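Local coordinates for L-asparaginase 1 (Escherichia coli, PDB 6NXC), which hydrolyses L-asparagine to L-aspartate and ammonium as a homotetrameric, cytoplasmic, allosterically activated enzyme, at residues A256-S261 / E323-K328; H330-Q335 / K344-N349. The protein carries 1 engineered substitution. One frame throughout, in Å; residues are numbered along the deposited sequence. Where two conformers were deposited one is given.

Interaction 1: A256-S261 / E323-K328. With ASN (asparagine), chain O.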
loop_
_atom_site.group_PDB
_atom_site.type_symbol
_atom_site.label_atom_id
_atom_site.label_comp_id
_atom_site.label_asym_id
_atom_site.label_seq_id
_atom_site.Cartn_x
_atom_site.Cartn_y
_atom_site.Cartn_z
ATOM N N ALA B 256 -14.468 -28.558 -19.049
ATOM C CA ALA B 256 -14.766 -27.338 -18.286
ATOM C C ALA B 256 -14.100 -26.176 -19.000
ATOM O O ALA B 256 -13.173 -26.373 -19.752
ATOM C CB ALA B 256 -14.303 -27.507 -16.863
ATOM N N LEU B 257 -14.718 -25.045 -18.869
ATOM C CA LEU B 257 -14.197 -23.792 -19.384
ATOM C C LEU B 257 -14.192 -22.794 -18.217
ATOM O O LEU B 257 -15.240 -22.597 -17.577
ATOM C CB LEU B 257 -15.281 -23.516 -20.413
ATOM C CG LEU B 257 -14.819 -23.035 -21.744
ATOM C CD1 LEU B 257 -15.955 -23.241 -22.725
ATOM C CD2 LEU B 257 -14.476 -21.570 -21.506
ATOM N N ILE B 258 -13.112 -22.018 -18.089
ATOM C CA ILE B 258 -12.971 -20.870 -17.161
ATOM C C ILE B 258 -12.992 -19.648 -18.043
ATOM O O ILE B 258 -12.248 -19.626 -19.035
ATOM C CB ILE B 258 -11.678 -20.976 -16.356
ATOM C CG1 ILE B 258 -11.659 -22.215 -15.471
ATOM C CG2 ILE B 258 -11.492 -19.729 -15.562
ATOM C CD1 ILE B 258 -10.362 -22.395 -14.757
ATOM N N LEU B 259 -13.951 -18.748 -17.775
ATOM C CA LEU B 259 -14.053 -17.458 -18.449
ATOM C C LEU B 259 -13.428 -16.418 -17.509
ATOM O O LEU B 259 -13.897 -16.233 -16.388
ATOM C CB LEU B 259 -15.502 -17.031 -18.670
ATOM C CG LEU B 259 -16.389 -18.011 -19.395
ATOM C CD1 LEU B 259 -17.780 -17.432 -19.527
ATOM C CD2 LEU B 259 -15.842 -18.427 -20.731
ATOM N N ARG B 260 -12.390 -15.780 -17.978
ATOM C CA ARG B 260 -11.837 -14.568 -17.295
ATOM C C ARG B 260 -12.570 -13.374 -17.793
ATOM O O ARG B 260 -12.128 -12.791 -18.758
ATOM C CB ARG B 260 -10.341 -14.479 -17.496
ATOM C CG ARG B 260 -9.521 -15.669 -17.036
ATOM C CD ARG B 260 -8.005 -15.558 -17.159
ATOM N NE ARG B 260 -7.497 -14.396 -16.499
ATOM C CZ ARG B 260 -7.072 -13.262 -17.084
ATOM N NH1 ARG B 260 -7.000 -13.147 -18.416
ATOM N NH2 ARG B 260 -6.686 -12.265 -16.302
ATOM N N SER B 261 -13.674 -13.022 -17.170
ATOM C CA SER B 261 -14.548 -11.936 -17.681
ATOM C C SER B 261 -14.162 -10.597 -17.099
ATOM O O SER B 261 -13.337 -10.503 -16.162
ATOM C CB SER B 261 -15.989 -12.195 -17.258
ATOM O OG SER B 261 -16.397 -13.392 -17.801
ATOM N N GLU B 323 -6.114 -19.766 -10.266
ATOM C CA GLU B 323 -5.336 -20.880 -9.675
ATOM C C GLU B 323 -6.291 -21.784 -8.886
ATOM O O GLU B 323 -6.180 -23.010 -8.990
ATOM C CB GLU B 323 -4.190 -20.330 -8.789
ATOM C CG GLU B 323 -3.166 -19.620 -9.634
ATOM C CD GLU B 323 -3.368 -18.113 -9.805
ATOM O OE1 GLU B 323 -2.306 -17.427 -9.989
ATOM O OE2 GLU B 323 -4.564 -17.567 -9.816
ATOM N N ALA B 324 -7.080 -21.196 -8.017
ATOM C CA ALA B 324 -7.982 -21.990 -7.187
ATOM C C ALA B 324 -9.049 -22.668 -8.080
ATOM O O ALA B 324 -9.480 -23.820 -7.827
ATOM C CB ALA B 324 -8.621 -21.150 -6.120
ATOM N N THR B 325 -9.630 -21.910 -9.010
ATOM C CA THR B 325 -10.699 -22.452 -9.898
ATOM C C THR B 325 -10.198 -23.658 -10.764
ATOM O O THR B 325 -10.885 -24.722 -10.881
ATOM C CB THR B 325 -11.253 -21.335 -10.800
ATOM O OG1 THR B 325 -11.760 -20.352 -9.872
ATOM C CG2 THR B 325 -12.361 -21.859 -11.679
ATOM N N LEU B 326 -9.039 -23.534 -11.414
ATOM C CA LEU B 326 -8.435 -24.576 -12.210
ATOM C C LEU B 326 -8.278 -25.823 -11.335
ATOM O O LEU B 326 -8.656 -26.935 -11.814
ATOM C CB LEU B 326 -7.096 -24.081 -12.784
ATOM C CG LEU B 326 -6.485 -25.109 -13.705
ATOM C CD1 LEU B 326 -7.233 -25.154 -15.030
ATOM C CD2 LEU B 326 -5.006 -24.950 -13.908
ATOM N N THR B 327 -7.643 -25.662 -10.135
ATOM C CA THR B 327 -7.300 -26.837 -9.340
ATOM C C THR B 327 -8.612 -27.413 -8.792
ATOM O O THR B 327 -8.692 -28.581 -8.673
ATOM C CB THR B 327 -6.194 -26.531 -8.347
ATOM O OG1 THR B 327 -6.712 -25.493 -7.522
ATOM C CG2 THR B 327 -4.952 -26.095 -9.054
ATOM N N LYS B 328 -9.615 -26.588 -8.428
ATOM C CA LYS B 328 -10.881 -27.043 -7.877
ATOM C C LYS B 328 -11.602 -27.898 -8.945
ATOM O O LYS B 328 -12.197 -28.927 -8.603
ATOM C CB LYS B 328 -11.767 -25.860 -7.504
ATOM C CG LYS B 328 -12.920 -26.198 -6.562
ATOM C CD LYS B 328 -13.644 -24.938 -6.130
ATOM C CE LYS B 328 -14.775 -25.229 -5.218
ATOM N NZ LYS B 328 -15.441 -23.978 -4.789
HETATM N N ASN O . -8.097 -12.921 -11.478
HETATM C CA ASN O . -6.661 -12.698 -11.953
HETATM C C ASN O . -6.443 -13.498 -13.243
HETATM O O ASN O . -7.534 -13.687 -13.930
HETATM C CB ASN O . -5.669 -13.092 -10.848
HETATM C CG ASN O . -5.649 -14.582 -10.534
HETATM O OD1 ASN O . -6.641 -15.259 -10.731
HETATM N ND2 ASN O . -4.512 -15.128 -10.172
HETATM O OXT ASN O . -5.240 -13.945 -13.570
#
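Ile258, on strand 256-261, reaches helix 322-333 at Thr325 and Leu326. Its CB points toward the helix; CG1, set beside the backbone N (chi1 -63°), lies 3.9 Å from Thr325 CG2, and CD1 at the end of the extended chain comes to 3.7 Å from the same methyl. The isoleucine and threonine side chains run antiparallel alongside one another. CD1 also rests on the backbone N of Leu326, 3.8 Å away, and against the CB and CD1 of that leucine, while Thr325 OG1 is hydrogen-bonded to Thr321 O, just ahead of the helix.

Bound asparagine bridges the two segments at the allosteric site. The Arg260 guanidinium meets one carboxylate oxygen in plane at its edge, NE donating to asparagine O at 2.7 Å and NH2 to that atom at 2.9 Å. With an alanine here both donors are gone, which is likely to leave the activator's carboxylate without its positive mate. Glu323 OE2 lies 2.5 Å from the ligand's amide ND2, a hydrogen bond so short that its details are doubtful.

In the parallel four-stranded sheet, 256-261 runs between 232-236 and 286-291; Leu290 of the latter packs on both Ile258 and Thr325, and helix 114-124 flanks Thr327.

Interaction 2: H330-Q335 / K344-N349; sequences HYLLSQ and KAMSQN
Leu332 and Met346 bring helix 322-333 against the end of helix 339-346, with Ala345 beside them. The tight part is small. Leu332 CD1 lies 3.4 Å from the sulfur, SD, of Met346, and the same methyl is 3.8 Å from Ala345 CB. The second branch, CD2, reaches that CB as well, at 3.9 Å, so both prongs of the leucine fork touch the alanine methyl, and CD1 is shared with the thioether. Leu332 holds CG beside its backbone N (chi1 -73°), and with chi2 extended at 169° the fork is carried out toward the second helix. Met346 is instead bent at both chi2 and chi3, a folded chain that presents its sulfur to the leucine; its side chain and that of Leu332 cross obliquely. Leu337 and Ile342 add further apolar contacts to Leu332, and Met346 also rests on Thr325 and Leu329.

Away from these three side chains the segments diverge. Ser347 and Lys344 are exposed. Ser334 and Gln335 are partly so, and both bond within their own segment. Ser334 OG donates to His330 O at 2.6 Å. Gln335 NE2 donates to Tyr331 O at 2.8 Å, nearly straight (159°), with the acceptor in the amide plane of the glutamine, while Gln335 CG lies over one face of the Tyr331 ring, toward its rim. These bonds fold residues 334-335 back over His330 and Tyr331, and Pro226 and Thr228 in a neighbouring loop bond to this segment too.

The contact is thus one of dispersion and shape alone: buried methyls and a thioether join two consecutive helices of the C-terminal domain, while the side chains of His330, Ser334 and Gln335 find their hydrogen-bond partners away from the interface.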
loop_
_atom_site.group_PDB
_atom_site.type_symbol
_atom_site.label_atom_id
_atom_site.label_comp_id
_atom_site.label_asym_id
_atom_site.label_seq_id
_atom_site.Cartn_x
_atom_site.Cartn_y
_atom_site.Cartn_z
ATOM N N HIS B 330 -10.152 -29.574 -11.503
ATOM C CA HIS B 330 -9.313 -30.807 -11.567
ATOM C C HIS B 330 -9.754 -31.722 -10.466
ATOM O O HIS B 330 -10.027 -32.957 -10.716
ATOM C CB HIS B 330 -7.822 -30.583 -11.472
ATOM C CG HIS B 330 -7.240 -30.204 -12.811
ATOM N ND1 HIS B 330 -6.773 -31.168 -13.690
ATOM C CD2 HIS B 330 -6.951 -29.028 -13.368
ATOM C CE1 HIS B 330 -6.320 -30.552 -14.754
ATOM N NE2 HIS B 330 -6.385 -29.257 -14.570
ATOM N N TYR B 331 -9.930 -31.160 -9.252
ATOM C CA TYR B 331 -10.313 -31.989 -8.103
ATOM C C TYR B 331 -11.727 -32.575 -8.283
ATOM O O TYR B 331 -11.895 -33.794 -8.221
ATOM C CB TYR B 331 -10.195 -31.141 -6.816
ATOM C CG TYR B 331 -10.952 -31.707 -5.651
ATOM C CD1 TYR B 331 -10.531 -32.836 -5.009
ATOM C CD2 TYR B 331 -12.084 -31.095 -5.190
ATOM C CE1 TYR B 331 -11.201 -33.360 -3.917
ATOM C CE2 TYR B 331 -12.794 -31.610 -4.133
ATOM C CZ TYR B 331 -12.366 -32.768 -3.508
ATOM O OH TYR B 331 -13.113 -33.212 -2.487
ATOM N N LEU B 332 -12.700 -31.745 -8.591
ATOM C CA LEU B 332 -14.096 -32.210 -8.641
ATOM C C LEU B 332 -14.307 -33.128 -9.853
ATOM O O LEU B 332 -15.019 -34.152 -9.648
ATOM C CB LEU B 332 -15.019 -30.978 -8.721
ATOM C CG LEU B 332 -15.149 -30.186 -7.434
ATOM C CD1 LEU B 332 -15.847 -28.889 -7.746
ATOM C CD2 LEU B 332 -15.878 -30.955 -6.320
ATOM N N LEU B 333 -13.724 -32.866 -11.036
ATOM C CA LEU B 333 -13.927 -33.764 -12.210
ATOM C C LEU B 333 -13.272 -35.113 -11.930
ATOM O O LEU B 333 -13.638 -36.056 -12.585
ATOM C CB LEU B 333 -13.274 -33.171 -13.453
ATOM C CG LEU B 333 -13.892 -31.877 -13.983
ATOM C CD1 LEU B 333 -13.081 -31.193 -15.044
ATOM C CD2 LEU B 333 -15.224 -32.215 -14.535
ATOM N N SER B 334 -12.261 -35.159 -11.082
ATOM C CA SER B 334 -11.521 -36.425 -10.788
ATOM C C SER B 334 -12.297 -37.213 -9.728
ATOM O O SER B 334 -11.818 -38.342 -9.417
ATOM C CB SER B 334 -10.099 -36.120 -10.294
ATOM O OG SER B 334 -9.367 -35.394 -11.276
ATOM N N GLN B 335 -13.352 -36.661 -9.124
ATOM C CA GLN B 335 -14.080 -37.344 -7.986
ATOM C C GLN B 335 -15.301 -38.063 -8.579
ATOM O O GLN B 335 -15.590 -37.983 -9.785
ATOM C CB GLN B 335 -14.498 -36.431 -6.821
ATOM C CG GLN B 335 -13.417 -35.673 -6.016
ATOM C CD GLN B 335 -12.086 -36.408 -5.914
ATOM O OE1 GLN B 335 -12.043 -37.371 -5.146
ATOM N NE2 GLN B 335 -10.998 -35.987 -6.650
ATOM N N LYS B 344 -22.702 -27.286 -8.597
ATOM C CA LYS B 344 -23.122 -26.713 -7.300
ATOM C C LYS B 344 -21.869 -26.487 -6.429
ATOM O O LYS B 344 -21.801 -25.504 -5.699
ATOM C CB LYS B 344 -24.126 -27.661 -6.623
ATOM C CG LYS B 344 -24.236 -27.529 -5.115
ATOM C CD LYS B 344 -25.557 -28.086 -4.542
ATOM C CE LYS B 344 -26.110 -27.233 -3.417
ATOM N NZ LYS B 344 -27.198 -27.941 -2.701
ATOM N N ALA B 345 -20.959 -27.440 -6.421
ATOM C CA ALA B 345 -19.781 -27.451 -5.532
ATOM C C ALA B 345 -18.838 -26.317 -5.971
ATOM O O ALA B 345 -18.146 -25.742 -5.067
ATOM C CB ALA B 345 -19.016 -28.764 -5.619
ATOM N N MET B 346 -18.853 -25.959 -7.234
ATOM C CA MET B 346 -17.909 -24.923 -7.702
ATOM C C MET B 346 -18.254 -23.585 -7.020
ATOM O O MET B 346 -17.339 -22.826 -6.762
ATOM C CB MET B 346 -17.912 -24.778 -9.232
ATOM C CG MET B 346 -17.095 -25.813 -9.897
ATOM S SD MET B 346 -15.378 -25.894 -9.337
ATOM C CE MET B 346 -14.772 -24.326 -9.973
ATOM N N SER B 347 -19.483 -23.303 -6.623
ATOM C CA SER B 347 -19.722 -22.003 -5.936
ATOM C C SER B 347 -19.802 -22.170 -4.410
ATOM O O SER B 347 -20.164 -21.224 -3.721
ATOM C CB SER B 347 -20.978 -21.351 -6.481
ATOM O OG SER B 347 -22.072 -22.201 -6.246
ATOM N N GLN B 348 -19.451 -23.312 -3.865
ATOM C CA GLN B 348 -19.491 -23.630 -2.417
ATOM C C GLN B 348 -18.074 -23.444 -1.871
ATOM O O GLN B 348 -17.065 -23.657 -2.645
ATOM C CB GLN B 348 -20.003 -25.035 -2.155
ATOM C CG GLN B 348 -21.482 -25.300 -2.393
ATOM C CD GLN B 348 -21.882 -26.728 -2.033
ATOM O OE1 GLN B 348 -23.026 -26.979 -1.671
ATOM N NE2 GLN B 348 -20.978 -27.697 -2.115
ATOM N N ASN B 349 -17.918 -22.943 -0.660
ATOM C CA ASN B 349 -16.574 -22.809 -0.065
ATOM C C ASN B 349 -16.147 -24.167 0.460
ATOM O O ASN B 349 -16.556 -24.526 1.590
ATOM C CB ASN B 349 -16.582 -21.756 1.047
ATOM C CG ASN B 349 -15.282 -21.617 1.791
ATOM O OD1 ASN B 349 -14.224 -21.705 1.150
ATOM N ND2 ASN B 349 -15.345 -21.111 3.023
#

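In the fold
Both contacts use helix 322-333: its earlier turns face strand 256-261 in interaction 1, its later turns face helix 339-346 in interaction 2, and the two centres lie about 11 Å apart. Lys328 joins them, its NZ probably hydrogen-bonded to Gln348 O at 2.7 Å and to Met346 O at 3.0 Å, with a salt bridge to Glu353 as well. Thr325 CG2, which meets Ile258, also packs 3.8 Å from Met346 CE. Interaction 1 supplies Arg260 and Glu323 to the allosteric asparagine pocket, whereas interaction 2 lies away from the known sites, the Met346 side chain being about 12 Å from a bound asparagine.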